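Local coordinates for Mgp-operon protein 3 (Mycoplasma pneumoniae, PDB 6RJ1) that probably serves in attachment to host cells as a membrane-anchored adhesin that works alongside adhesin P1, presenting this large extracellular domain, at residues T453-L458 against W477-G482; Q464-G469 against A541-V546; E483-G488 against N710-S715; K489-A494 against T721-T726. All coordinates share one frame; numbering follows the deposited sequence.

Contact 1 of 4, residues T453-L458 against W477-G482; sequences TSTAQL and WYWVVG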
loop_
_atom_site.group_PDB
_atom_site.type_symbol
_atom_site.label_atom_id
_atom_site.label_comp_id
_atom_site.label_asym_id
_atom_site.label_seq_id
_atom_site.Cartn_x
_atom_site.Cartn_y
_atom_site.Cartn_z
ATOM N N THR A 453 0.104 1.242 -12.934
ATOM C CA THR A 453 -0.035 0.493 -11.679
ATOM C C THR A 453 -1.400 0.737 -10.993
ATOM O O THR A 453 -1.882 -0.153 -10.307
ATOM C CB THR A 453 1.154 0.732 -10.724
ATOM O OG1 THR A 453 1.325 2.129 -10.484
ATOM C CG2 THR A 453 2.456 0.115 -11.223
ATOM N N SER A 454 -2.018 1.926 -11.170
ATOM C CA SER A 454 -3.311 2.251 -10.544
ATOM C C SER A 454 -4.507 1.444 -11.097
ATOM O O SER A 454 -5.543 1.343 -10.431
ATOM C CB SER A 454 -3.601 3.746 -10.602
ATOM O OG SER A 454 -3.802 4.199 -11.930
ATOM N N THR A 455 -4.362 0.878 -12.305
ATOM C CA THR A 455 -5.412 0.084 -12.943
ATOM C C THR A 455 -5.073 -1.384 -12.698
ATOM O O THR A 455 -4.687 -2.107 -13.627
ATOM C CB THR A 455 -5.555 0.496 -14.417
ATOM O OG1 THR A 455 -4.359 0.172 -15.129
ATOM C CG2 THR A 455 -5.861 1.975 -14.586
ATOM N N ALA A 456 -5.191 -1.812 -11.416
ATOM C CA ALA A 456 -4.790 -3.144 -10.971
ATOM C C ALA A 456 -5.907 -4.060 -10.434
ATOM O O ALA A 456 -5.865 -5.267 -10.693
ATOM C CB ALA A 456 -3.686 -3.016 -9.924
ATOM N N GLN A 457 -6.854 -3.521 -9.644
ATOM C CA GLN A 457 -7.901 -4.343 -9.021
ATOM C C GLN A 457 -9.289 -3.754 -9.206
ATOM O O GLN A 457 -9.447 -2.542 -9.074
ATOM C CB GLN A 457 -7.622 -4.499 -7.509
ATOM C CG GLN A 457 -6.227 -4.985 -7.145
ATOM C CD GLN A 457 -6.072 -5.105 -5.657
ATOM O OE1 GLN A 457 -6.579 -6.048 -5.043
ATOM N NE2 GLN A 457 -5.364 -4.154 -5.049
ATOM N N LEU A 458 -10.305 -4.603 -9.450
ATOM C CA LEU A 458 -11.674 -4.115 -9.623
ATOM C C LEU A 458 -12.715 -4.806 -8.724
ATOM O O LEU A 458 -12.445 -5.830 -8.095
ATOM C CB LEU A 458 -12.146 -4.113 -11.107
ATOM C CG LEU A 458 -12.240 -5.423 -11.922
ATOM C CD1 LEU A 458 -13.454 -6.213 -11.569
ATOM C CD2 LEU A 458 -12.465 -5.107 -13.360
ATOM N N TRP A 477 -4.823 7.742 -6.971
ATOM C CA TRP A 477 -6.220 7.861 -7.391
ATOM C C TRP A 477 -6.921 6.507 -7.523
ATOM O O TRP A 477 -6.270 5.460 -7.460
ATOM C CB TRP A 477 -6.316 8.672 -8.698
ATOM C CG TRP A 477 -5.448 8.128 -9.791
ATOM C CD1 TRP A 477 -5.697 7.033 -10.570
ATOM C CD2 TRP A 477 -4.176 8.642 -10.211
ATOM N NE1 TRP A 477 -4.671 6.849 -11.467
ATOM C CE2 TRP A 477 -3.716 7.815 -11.262
ATOM C CE3 TRP A 477 -3.390 9.739 -9.821
ATOM C CZ2 TRP A 477 -2.499 8.042 -11.914
ATOM C CZ3 TRP A 477 -2.179 9.959 -10.462
ATOM C CH2 TRP A 477 -1.743 9.113 -11.491
ATOM N N TYR A 478 -8.251 6.533 -7.699
ATOM C CA TYR A 478 -9.085 5.335 -7.845
ATOM C C TYR A 478 -10.303 5.654 -8.701
ATOM O O TYR A 478 -10.684 6.813 -8.810
ATOM C CB TYR A 478 -9.509 4.790 -6.468
ATOM C CG TYR A 478 -10.375 5.743 -5.668
ATOM C CD1 TYR A 478 -9.809 6.792 -4.947
ATOM C CD2 TYR A 478 -11.758 5.584 -5.617
ATOM C CE1 TYR A 478 -10.598 7.668 -4.209
ATOM C CE2 TYR A 478 -12.558 6.454 -4.880
ATOM C CZ TYR A 478 -11.971 7.491 -4.170
ATOM O OH TYR A 478 -12.751 8.347 -3.434
ATOM N N TRP A 479 -10.925 4.637 -9.286
ATOM C CA TRP A 479 -12.088 4.838 -10.141
ATOM C C TRP A 479 -13.391 4.365 -9.539
ATOM O O TRP A 479 -13.413 3.377 -8.820
ATOM C CB TRP A 479 -11.886 4.132 -11.486
ATOM C CG TRP A 479 -11.060 4.916 -12.447
ATOM C CD1 TRP A 479 -11.507 5.826 -13.359
ATOM C CD2 TRP A 479 -9.634 4.867 -12.591
ATOM N NE1 TRP A 479 -10.445 6.353 -14.061
ATOM C CE2 TRP A 479 -9.285 5.763 -13.626
ATOM C CE3 TRP A 479 -8.614 4.147 -11.946
ATOM C CZ2 TRP A 479 -7.961 5.961 -14.028
ATOM C CZ3 TRP A 479 -7.303 4.343 -12.349
ATOM C CH2 TRP A 479 -6.986 5.240 -13.376
ATOM N N VAL A 480 -14.468 5.087 -9.842
ATOM C CA VAL A 480 -15.863 4.768 -9.559
ATOM C C VAL A 480 -16.549 5.151 -10.888
ATOM O O VAL A 480 -16.723 6.343 -11.190
ATOM C CB VAL A 480 -16.504 5.470 -8.328
ATOM C CG1 VAL A 480 -17.992 5.125 -8.229
ATOM C CG2 VAL A 480 -15.791 5.100 -7.036
ATOM N N VAL A 481 -16.816 4.146 -11.724
ATOM C CA VAL A 481 -17.396 4.358 -13.052
ATOM C C VAL A 481 -18.735 3.658 -13.198
ATOM O O VAL A 481 -18.981 2.645 -12.546
ATOM C CB VAL A 481 -16.415 3.978 -14.207
ATOM C CG1 VAL A 481 -15.229 4.926 -14.267
ATOM C CG2 VAL A 481 -15.935 2.534 -14.093
ATOM N N GLY A 482 -19.584 4.207 -14.056
ATOM C CA GLY A 482 -20.876 3.614 -14.368
ATOM C C GLY A 482 -20.702 2.606 -15.483
ATOM O O GLY A 482 -19.873 2.803 -16.382
#
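Ser454 and Thr455 pack against the indoles of Trp477 and Trp479 in a small, buried contact between residues 454-455, where helix 446-454 runs out, and strand 477-482; 164 Å² is buried over both sides. The polar element is a weak hydrogen bond from Trp477 NE1 to Ser454 OG, 2.8 Å long but bent to 127°. Ser454 carries its hydroxyl between the backbone N and the carbonyl carbon (chi1 67°), which turns OG to the indole, and the same oxygen bonds to Tyr451 O one turn back in the helix. Two bonds therefore share this buried atom. The remaining contacts, to Trp479, are van der Waals, and one of them is made by the hydroxyl: Ser454 OG lies in the plane of the Trp479 ring at its edge, 3.5 Å from CZ3. The methyl CG2 of Thr455 crosses obliquely to the same ring, 3.6 Å from CZ3 of Trp479. Polar ends are engaged elsewhere: Thr455 OG1 bonds to Ser113 OG, and Trp479 NE1 to Ala135 O, so each anchors the contact to another part of the chain. Just after the serine and threonine, Ala456 and Gln457 both face Met468 in a classic beta bulge. The motif is a helix entering an antiparallel meander (457-461, 464-468, 477-482), consistent with a blade of the beta-propeller fold assigned to the family.

Contact 2 of 4, residues Q464-G469 against A541-V546; sequences QIVVMG and AGLDVV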
loop_
_atom_site.group_PDB
_atom_site.type_symbol
_atom_site.label_atom_id
_atom_site.label_comp_id
_atom_site.label_asym_id
_atom_site.label_seq_id
_atom_site.Cartn_x
_atom_site.Cartn_y
_atom_site.Cartn_z
ATOM N N GLN A 464 -22.076 -0.092 -10.844
ATOM C CA GLN A 464 -20.890 0.718 -10.576
ATOM C C GLN A 464 -19.667 -0.169 -10.506
ATOM O O GLN A 464 -19.701 -1.230 -9.878
ATOM C CB GLN A 464 -21.027 1.529 -9.272
ATOM C CG GLN A 464 -22.235 2.445 -9.243
ATOM C CD GLN A 464 -21.872 3.779 -8.680
ATOM O OE1 GLN A 464 -21.336 4.640 -9.382
ATOM N NE2 GLN A 464 -22.160 3.978 -7.400
ATOM N N ILE A 465 -18.588 0.270 -11.153
ATOM C CA ILE A 465 -17.322 -0.447 -11.152
ATOM C C ILE A 465 -16.305 0.405 -10.427
ATOM O O ILE A 465 -16.160 1.591 -10.728
ATOM C CB ILE A 465 -16.864 -0.856 -12.580
ATOM C CG1 ILE A 465 -17.911 -1.761 -13.274
ATOM C CG2 ILE A 465 -15.505 -1.546 -12.543
ATOM C CD1 ILE A 465 -18.706 -1.099 -14.320
ATOM N N VAL A 466 -15.632 -0.197 -9.447
ATOM C CA VAL A 466 -14.592 0.450 -8.659
ATOM C C VAL A 466 -13.259 -0.169 -9.051
ATOM O O VAL A 466 -13.144 -1.388 -9.090
ATOM C CB VAL A 466 -14.855 0.386 -7.125
ATOM C CG1 VAL A 466 -13.843 1.235 -6.352
ATOM C CG2 VAL A 466 -16.281 0.823 -6.788
ATOM N N VAL A 467 -12.270 0.669 -9.385
ATOM C CA VAL A 467 -10.921 0.232 -9.772
ATOM C C VAL A 467 -9.924 0.893 -8.840
ATOM O O VAL A 467 -10.025 2.091 -8.606
ATOM C CB VAL A 467 -10.599 0.498 -11.275
ATOM C CG1 VAL A 467 -9.165 0.092 -11.627
ATOM C CG2 VAL A 467 -11.598 -0.211 -12.190
ATOM N N MET A 468 -9.002 0.107 -8.270
ATOM C CA MET A 468 -7.960 0.587 -7.354
ATOM C C MET A 468 -6.582 0.049 -7.764
ATOM O O MET A 468 -6.494 -0.882 -8.580
ATOM C CB MET A 468 -8.295 0.248 -5.893
ATOM C CG MET A 468 -9.419 1.082 -5.328
ATOM S SD MET A 468 -9.755 0.719 -3.588
ATOM C CE MET A 468 -11.122 1.833 -3.275
ATOM N N GLY A 469 -5.530 0.663 -7.219
ATOM C CA GLY A 469 -4.138 0.351 -7.522
ATOM C C GLY A 469 -3.636 -0.936 -6.926
ATOM O O GLY A 469 -4.390 -1.651 -6.258
ATOM N N ALA A 541 -4.334 -3.298 -0.459
ATOM C CA ALA A 541 -4.329 -4.744 -0.217
ATOM C C ALA A 541 -5.451 -5.440 -1.011
ATOM O O ALA A 541 -5.360 -6.637 -1.292
ATOM C CB ALA A 541 -4.487 -5.028 1.263
ATOM N N GLY A 542 -6.483 -4.680 -1.366
ATOM C CA GLY A 542 -7.603 -5.173 -2.144
ATOM C C GLY A 542 -8.941 -4.565 -1.804
ATOM O O GLY A 542 -9.057 -3.743 -0.892
ATOM N N LEU A 543 -9.960 -4.989 -2.563
ATOM C CA LEU A 543 -11.358 -4.591 -2.423
ATOM C C LEU A 543 -12.314 -5.726 -2.773
ATOM O O LEU A 543 -12.006 -6.564 -3.628
ATOM C CB LEU A 543 -11.751 -3.280 -3.171
ATOM C CG LEU A 543 -11.190 -2.846 -4.576
ATOM C CD1 LEU A 543 -10.859 -3.999 -5.519
ATOM C CD2 LEU A 543 -12.164 -1.926 -5.273
ATOM N N ASP A 544 -13.471 -5.752 -2.108
ATOM C CA ASP A 544 -14.501 -6.755 -2.350
ATOM C C ASP A 544 -15.889 -6.207 -2.024
ATOM O O ASP A 544 -16.003 -5.211 -1.312
ATOM C CB ASP A 544 -14.215 -8.053 -1.559
ATOM C CG ASP A 544 -14.872 -9.310 -2.118
ATOM O OD1 ASP A 544 -15.424 -9.251 -3.250
ATOM O OD2 ASP A 544 -14.834 -10.355 -1.429
ATOM N N VAL A 545 -16.938 -6.843 -2.574
ATOM C CA VAL A 545 -18.322 -6.455 -2.310
ATOM C C VAL A 545 -19.000 -7.500 -1.408
ATOM O O VAL A 545 -18.747 -8.700 -1.537
ATOM C CB VAL A 545 -19.155 -6.096 -3.573
ATOM C CG1 VAL A 545 -18.525 -4.939 -4.346
ATOM C CG2 VAL A 545 -19.369 -7.303 -4.483
ATOM N N VAL A 546 -19.818 -7.026 -0.468
ATOM C CA VAL A 546 -20.539 -7.857 0.500
ATOM C C VAL A 546 -21.719 -7.046 1.057
ATOM O O VAL A 546 -21.548 -5.869 1.382
ATOM C CB VAL A 546 -19.594 -8.452 1.606
ATOM C CG1 VAL A 546 -18.845 -7.366 2.387
ATOM C CG2 VAL A 546 -20.330 -9.405 2.544
#
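Apolar contacts alone join Val466 and Met468 to Leu543. CD2 of Leu543 carries most of the contact: it lies 3.7 Å from Val466 CG1, and the same CD2 is 4.0 Å from Met468 SD, with Leu543 CG also beside the sulfur. Because Val466 and Met468 are two residues apart, both direct their CB to strand 538-546, while Val467 between them turns the other way. The methionine reaches over by an extended chain (chi2 -178°), which lays the sulfur beside the branched end of the leucine. All three residues are buried, and 138 Å² is covered in total.

Hydrogen bonds across the two segments are absent, as expected from backbones whose nearest CA atoms, in Met468 and Gly542, stand 7.8 Å apart. The strands are partners of different sheets: strand 464-468 pairs with 457-461 and 477-482, and strand 538-546 with 549-563. Asp544 takes no part in the contact; its OD2 bonds to Ala784 N, and its OD1 receives a weak, 2.9 Å bond from Val545 N. At the start of the second segment Ala541 and Gly542 both face Ala553 in a classic beta bulge, with Gly542 at phi 146°, a region well suited to glycine. Two sheets thus meet through one leucine against a valine and a methionine, apolar packing that would be consistent with the propeller-like fold suggested for the family.

Contact 3 of 4, residues E483-G488 against N710-S715; sequences EDQESG and NAQSTS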
loop_
_atom_site.group_PDB
_atom_site.type_symbol
_atom_site.label_atom_id
_atom_site.label_comp_id
_atom_site.label_asym_id
_atom_site.label_seq_id
_atom_site.Cartn_x
_atom_site.Cartn_y
_atom_site.Cartn_z
ATOM N N GLU A 483 -21.462 1.509 -15.421
ATOM C CA GLU A 483 -21.448 0.454 -16.435
ATOM C C GLU A 483 -21.909 1.048 -17.782
ATOM O O GLU A 483 -21.317 0.772 -18.824
ATOM C CB GLU A 483 -22.386 -0.674 -15.988
ATOM C CG GLU A 483 -22.136 -2.007 -16.666
ATOM C CD GLU A 483 -23.089 -3.122 -16.278
ATOM O OE1 GLU A 483 -23.028 -4.192 -16.925
ATOM O OE2 GLU A 483 -23.898 -2.930 -15.339
ATOM N N ASP A 484 -22.933 1.913 -17.723
ATOM C CA ASP A 484 -23.554 2.624 -18.834
ATOM C C ASP A 484 -22.633 3.661 -19.505
ATOM O O ASP A 484 -22.856 3.981 -20.677
ATOM C CB ASP A 484 -24.834 3.318 -18.333
ATOM C CG ASP A 484 -24.609 4.212 -17.117
ATOM O OD1 ASP A 484 -24.274 3.672 -16.032
ATOM O OD2 ASP A 484 -24.763 5.449 -17.250
ATOM N N GLN A 485 -21.646 4.223 -18.754
ATOM C CA GLN A 485 -20.705 5.256 -19.228
ATOM C C GLN A 485 -19.716 4.742 -20.284
ATOM O O GLN A 485 -19.434 3.547 -20.332
ATOM C CB GLN A 485 -19.920 5.861 -18.049
ATOM C CG GLN A 485 -20.713 6.822 -17.158
ATOM C CD GLN A 485 -19.844 7.578 -16.161
ATOM O OE1 GLN A 485 -18.896 7.040 -15.560
ATOM N NE2 GLN A 485 -20.163 8.851 -15.947
ATOM N N GLU A 486 -19.189 5.651 -21.124
ATOM C CA GLU A 486 -18.195 5.346 -22.163
ATOM C C GLU A 486 -16.790 5.428 -21.563
ATOM O O GLU A 486 -15.875 4.734 -22.013
ATOM C CB GLU A 486 -18.305 6.344 -23.329
ATOM C CG GLU A 486 -19.433 6.058 -24.309
ATOM C CD GLU A 486 -19.069 5.175 -25.487
ATOM O OE1 GLU A 486 -18.887 3.952 -25.288
ATOM O OE2 GLU A 486 -18.990 5.704 -26.618
ATOM N N SER A 487 -16.625 6.314 -20.570
ATOM C CA SER A 487 -15.380 6.577 -19.854
ATOM C C SER A 487 -15.689 7.172 -18.472
ATOM O O SER A 487 -16.838 7.514 -18.184
ATOM C CB SER A 487 -14.477 7.509 -20.668
ATOM O OG SER A 487 -14.290 8.794 -20.094
ATOM N N GLY A 488 -14.658 7.290 -17.642
ATOM C CA GLY A 488 -14.777 7.857 -16.310
ATOM C C GLY A 488 -13.441 8.272 -15.748
ATOM O O GLY A 488 -12.484 7.497 -15.801
ATOM N N ASN A 710 -17.353 13.790 -7.525
ATOM C CA ASN A 710 -16.122 14.545 -7.252
ATOM C C ASN A 710 -15.119 14.405 -8.408
ATOM O O ASN A 710 -14.417 15.368 -8.714
ATOM C CB ASN A 710 -15.502 14.089 -5.932
ATOM C CG ASN A 710 -14.198 14.736 -5.566
ATOM O OD1 ASN A 710 -14.146 15.814 -4.984
ATOM N ND2 ASN A 710 -13.112 14.070 -5.848
ATOM N N ALA A 711 -15.065 13.223 -9.049
ATOM C CA ALA A 711 -14.180 12.953 -10.182
ATOM C C ALA A 711 -14.648 13.671 -11.458
ATOM O O ALA A 711 -13.818 14.176 -12.217
ATOM C CB ALA A 711 -14.096 11.456 -10.427
ATOM N N GLN A 712 -15.977 13.719 -11.682
ATOM C CA GLN A 712 -16.615 14.310 -12.862
ATOM C C GLN A 712 -16.651 15.842 -12.855
ATOM O O GLN A 712 -16.907 16.440 -13.904
ATOM C CB GLN A 712 -18.023 13.721 -13.071
ATOM C CG GLN A 712 -18.112 12.679 -14.205
ATOM C CD GLN A 712 -17.207 11.459 -14.059
ATOM O OE1 GLN A 712 -16.239 11.278 -14.811
ATOM N NE2 GLN A 712 -17.511 10.584 -13.108
ATOM N N SER A 713 -16.364 16.472 -11.699
ATOM C CA SER A 713 -16.327 17.926 -11.543
ATOM C C SER A 713 -15.114 18.502 -12.282
ATOM O O SER A 713 -13.987 18.024 -12.099
ATOM C CB SER A 713 -16.287 18.306 -10.066
ATOM O OG SER A 713 -16.393 19.708 -9.889
ATOM N N THR A 714 -15.368 19.514 -13.139
ATOM C CA THR A 714 -14.362 20.192 -13.960
ATOM C C THR A 714 -14.018 21.560 -13.398
ATOM O O THR A 714 -14.735 22.527 -13.643
ATOM C CB THR A 714 -14.770 20.228 -15.444
ATOM O OG1 THR A 714 -16.161 20.549 -15.565
ATOM C CG2 THR A 714 -14.475 18.924 -16.155
ATOM N N SER A 715 -12.904 21.622 -12.645
ATOM C CA SER A 715 -12.329 22.796 -11.972
ATOM C C SER A 715 -13.366 23.545 -11.114
ATOM O O SER A 715 -13.514 23.229 -9.931
ATOM C CB SER A 715 -11.618 23.715 -12.968
ATOM O OG SER A 715 -10.965 24.791 -12.312
#
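Gln712, in the C-terminal part of helix 701-712, reaches its amide to Gly488 at the start of strand 487-492, and this is the closer half of the contact. Its OE1 comes within 4.0 Å of Gly488 CA, and the same oxygen takes a weak hydrogen bond from Lys489 N, the next residue of the strand. A bend at chi2 (59°) folds the chain back, so that the amide turns to the strand although the CB does not point that way. Gly488 is buried and presents its CA to the amide.

The other half is looser. Gln485 NE2 and Gln712 NE2 stand 4.3 Å apart, and two amide nitrogens have no acceptor to offer each other; the pair is a van der Waals neighbour at most. Gln485 OE1 accepts a hydrogen bond from Gly482 N, which holds that amide oxygen to the chain just before its own segment. Both glutamines are partly exposed, and the total buried surface is only 92 Å².

Strand 487-492 is flanked in its sheet by 477-482 and by 125-135, to which Gly488 is bonded through Lys133. Helix 701-712 covers one face of that sheet, with Leu704 and Ala707 against Val480, and its C-terminal part meets the strand here.

Contact 4 of 4, residues K489-A494 against T721-T726; sequences KATWWA and TKVKWT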
loop_
_atom_site.group_PDB
_atom_site.type_symbol
_atom_site.label_atom_id
_atom_site.label_comp_id
_atom_site.label_asym_id
_atom_site.label_seq_id
_atom_site.Cartn_x
_atom_site.Cartn_y
_atom_site.Cartn_z
ATOM N N LYS A 489 -13.365 9.507 -15.224
ATOM C CA LYS A 489 -12.161 10.071 -14.604
ATOM C C LYS A 489 -11.991 9.465 -13.224
ATOM O O LYS A 489 -12.983 9.066 -12.596
ATOM C CB LYS A 489 -12.264 11.597 -14.472
ATOM C CG LYS A 489 -12.184 12.360 -15.783
ATOM C CD LYS A 489 -12.625 13.799 -15.597
ATOM C CE LYS A 489 -12.626 14.533 -16.910
ATOM N NZ LYS A 489 -12.867 15.983 -16.731
ATOM N N ALA A 490 -10.733 9.390 -12.752
ATOM C CA ALA A 490 -10.412 8.869 -11.432
ATOM C C ALA A 490 -10.664 9.932 -10.364
ATOM O O ALA A 490 -10.694 11.140 -10.659
ATOM C CB ALA A 490 -8.958 8.435 -11.395
ATOM N N THR A 491 -10.844 9.477 -9.119
ATOM C CA THR A 491 -11.008 10.319 -7.934
ATOM C C THR A 491 -9.658 10.325 -7.229
ATOM O O THR A 491 -9.063 9.266 -7.050
ATOM C CB THR A 491 -12.095 9.752 -6.999
ATOM O OG1 THR A 491 -13.259 9.422 -7.756
ATOM C CG2 THR A 491 -12.449 10.703 -5.853
ATOM N N TRP A 492 -9.180 11.512 -6.826
ATOM C CA TRP A 492 -7.916 11.660 -6.104
ATOM C C TRP A 492 -8.060 11.148 -4.679
ATOM O O TRP A 492 -9.061 11.455 -4.028
ATOM C CB TRP A 492 -7.516 13.139 -6.048
ATOM C CG TRP A 492 -7.131 13.719 -7.369
ATOM C CD1 TRP A 492 -7.913 14.470 -8.195
ATOM C CD2 TRP A 492 -5.851 13.622 -8.000
ATOM N NE1 TRP A 492 -7.198 14.845 -9.308
ATOM C CE2 TRP A 492 -5.929 14.331 -9.219
ATOM C CE3 TRP A 492 -4.637 13.008 -7.653
ATOM C CZ2 TRP A 492 -4.840 14.448 -10.088
ATOM C CZ3 TRP A 492 -3.564 13.110 -8.523
ATOM C CH2 TRP A 492 -3.670 13.826 -9.722
ATOM N N TRP A 493 -7.049 10.411 -4.175
ATOM C CA TRP A 493 -7.047 9.961 -2.781
ATOM C C TRP A 493 -6.903 11.165 -1.829
ATOM O O TRP A 493 -7.510 11.170 -0.752
ATOM C CB TRP A 493 -5.946 8.933 -2.517
ATOM C CG TRP A 493 -6.333 7.522 -2.848
ATOM C CD1 TRP A 493 -5.721 6.695 -3.742
ATOM C CD2 TRP A 493 -7.415 6.770 -2.277
ATOM N NE1 TRP A 493 -6.344 5.472 -3.760
ATOM C CE2 TRP A 493 -7.387 5.487 -2.868
ATOM C CE3 TRP A 493 -8.399 7.051 -1.304
ATOM C CZ2 TRP A 493 -8.325 4.495 -2.546
ATOM C CZ3 TRP A 493 -9.314 6.063 -0.972
ATOM C CH2 TRP A 493 -9.284 4.807 -1.597
ATOM N N ALA A 494 -6.142 12.201 -2.262
ATOM C CA ALA A 494 -5.914 13.452 -1.531
ATOM C C ALA A 494 -7.208 14.245 -1.343
ATOM O O ALA A 494 -7.262 15.127 -0.486
ATOM C CB ALA A 494 -4.872 14.302 -2.247
ATOM N N THR A 721 -13.507 20.575 -2.806
ATOM C CA THR A 721 -14.511 19.735 -2.149
ATOM C C THR A 721 -13.970 18.304 -1.986
ATOM O O THR A 721 -13.357 17.754 -2.906
ATOM C CB THR A 721 -15.865 19.844 -2.853
ATOM O OG1 THR A 721 -16.099 21.214 -3.175
ATOM C CG2 THR A 721 -17.012 19.334 -1.990
ATOM N N LYS A 722 -14.154 17.746 -0.782
ATOM C CA LYS A 722 -13.670 16.440 -0.367
ATOM C C LYS A 722 -14.784 15.386 -0.295
ATOM O O LYS A 722 -15.936 15.714 -0.006
ATOM C CB LYS A 722 -12.990 16.581 1.009
ATOM C CG LYS A 722 -11.565 16.042 1.097
ATOM C CD LYS A 722 -10.511 17.056 0.640
ATOM C CE LYS A 722 -9.304 17.078 1.541
ATOM N NZ LYS A 722 -9.558 17.856 2.784
ATOM N N VAL A 723 -14.418 14.119 -0.537
ATOM C CA VAL A 723 -15.291 12.944 -0.451
ATOM C C VAL A 723 -15.112 12.473 0.995
ATOM O O VAL A 723 -13.979 12.409 1.480
ATOM C CB VAL A 723 -14.876 11.820 -1.452
ATOM C CG1 VAL A 723 -15.902 10.692 -1.483
ATOM C CG2 VAL A 723 -14.647 12.364 -2.850
ATOM N N LYS A 724 -16.206 12.172 1.689
ATOM C CA LYS A 724 -16.124 11.722 3.077
ATOM C C LYS A 724 -16.603 10.283 3.274
ATOM O O LYS A 724 -17.797 9.998 3.133
ATOM C CB LYS A 724 -16.848 12.693 4.030
ATOM C CG LYS A 724 -16.057 13.955 4.353
ATOM C CD LYS A 724 -16.721 14.742 5.479
ATOM C CE LYS A 724 -16.141 16.127 5.632
ATOM N NZ LYS A 724 -16.835 16.899 6.695
ATOM N N TRP A 725 -15.658 9.381 3.593
ATOM C CA TRP A 725 -15.915 7.971 3.894
ATOM C C TRP A 725 -15.705 7.856 5.405
ATOM O O TRP A 725 -14.566 7.814 5.880
ATOM C CB TRP A 725 -14.966 7.040 3.098
ATOM C CG TRP A 725 -15.160 7.028 1.599
ATOM C CD1 TRP A 725 -16.090 7.722 0.876
ATOM C CD2 TRP A 725 -14.415 6.247 0.650
ATOM N NE1 TRP A 725 -15.958 7.437 -0.465
ATOM C CE2 TRP A 725 -14.941 6.532 -0.633
ATOM C CE3 TRP A 725 -13.349 5.333 0.757
ATOM C CZ2 TRP A 725 -14.434 5.941 -1.797
ATOM C CZ3 TRP A 725 -12.842 4.759 -0.395
ATOM C CH2 TRP A 725 -13.391 5.051 -1.653
ATOM N N THR A 726 -16.802 7.921 6.163
ATOM C CA THR A 726 -16.767 7.932 7.630
ATOM C C THR A 726 -16.708 6.537 8.284
ATOM O O THR A 726 -16.298 6.433 9.445
ATOM C CB THR A 726 -17.929 8.762 8.179
ATOM O OG1 THR A 726 -19.131 8.349 7.539
ATOM C CG2 THR A 726 -17.722 10.259 7.969
#
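Trp493 and Trp725 make the aromatic part of the contact: CH2 of Trp493 lies 3.8 Å from CZ3 of Trp725. Trp725 CZ3 sits at the edge of the Trp493 ring, near its plane; the six-membered rings have centroids 5.7 Å apart and planes at 86°. Beside it, the methyls Thr491 CG2 and Val723 CG2 touch at 4.1 Å, their side chains crossing at about a right angle. A chi2 of 85° bends the Lys722 chain, bringing CE to within 3.5 Å of Ala494 O while NZ goes on to Gly532 O.

The next shell fixes these groups. Tyr478 lies against both indoles, and Tyr538 meets Trp493 edge-to-face. Trp725 NE1 bonds to Glu703 O and Thr491 OG1 to Ala707 O, so both are tied to helix 701-712, one through its ring nitrogen and the other through its hydroxyl. The backbone of Val723 bonds to Lys495 and Glu497.

With 172 Å² buried and no hydrogen bond between the two segments, cohesion rests on van der Waals contacts, aromatic, methyl and lysine-methylene, while Thr491 OG1, Lys722 NZ and Trp725 NE1 find their partners on adjoining parts of the fold.

In the fold
Read from the N terminus, contact 1 closes first, a short loop of 18 residues between helix 446-454 and strand 477-482. Contact 2 starts inside it at strand 464-468 and ends at strand 538-546, so the two cross. Contacts 3 and 4 open after contact 1 has closed, at 483-488 and 489-494, and return over more than 220 residues, crossing each other and contact 2. Together they bind one sheet's meander, 457-461 through 487-492, to strand 538-546, helix 701-712 and strand 723-732. Contact 1 lies beside 3 and 4, each about 13 Å away between centres; contact 2 also reaches contact 4 by Met468 CE against Trp493 CH2.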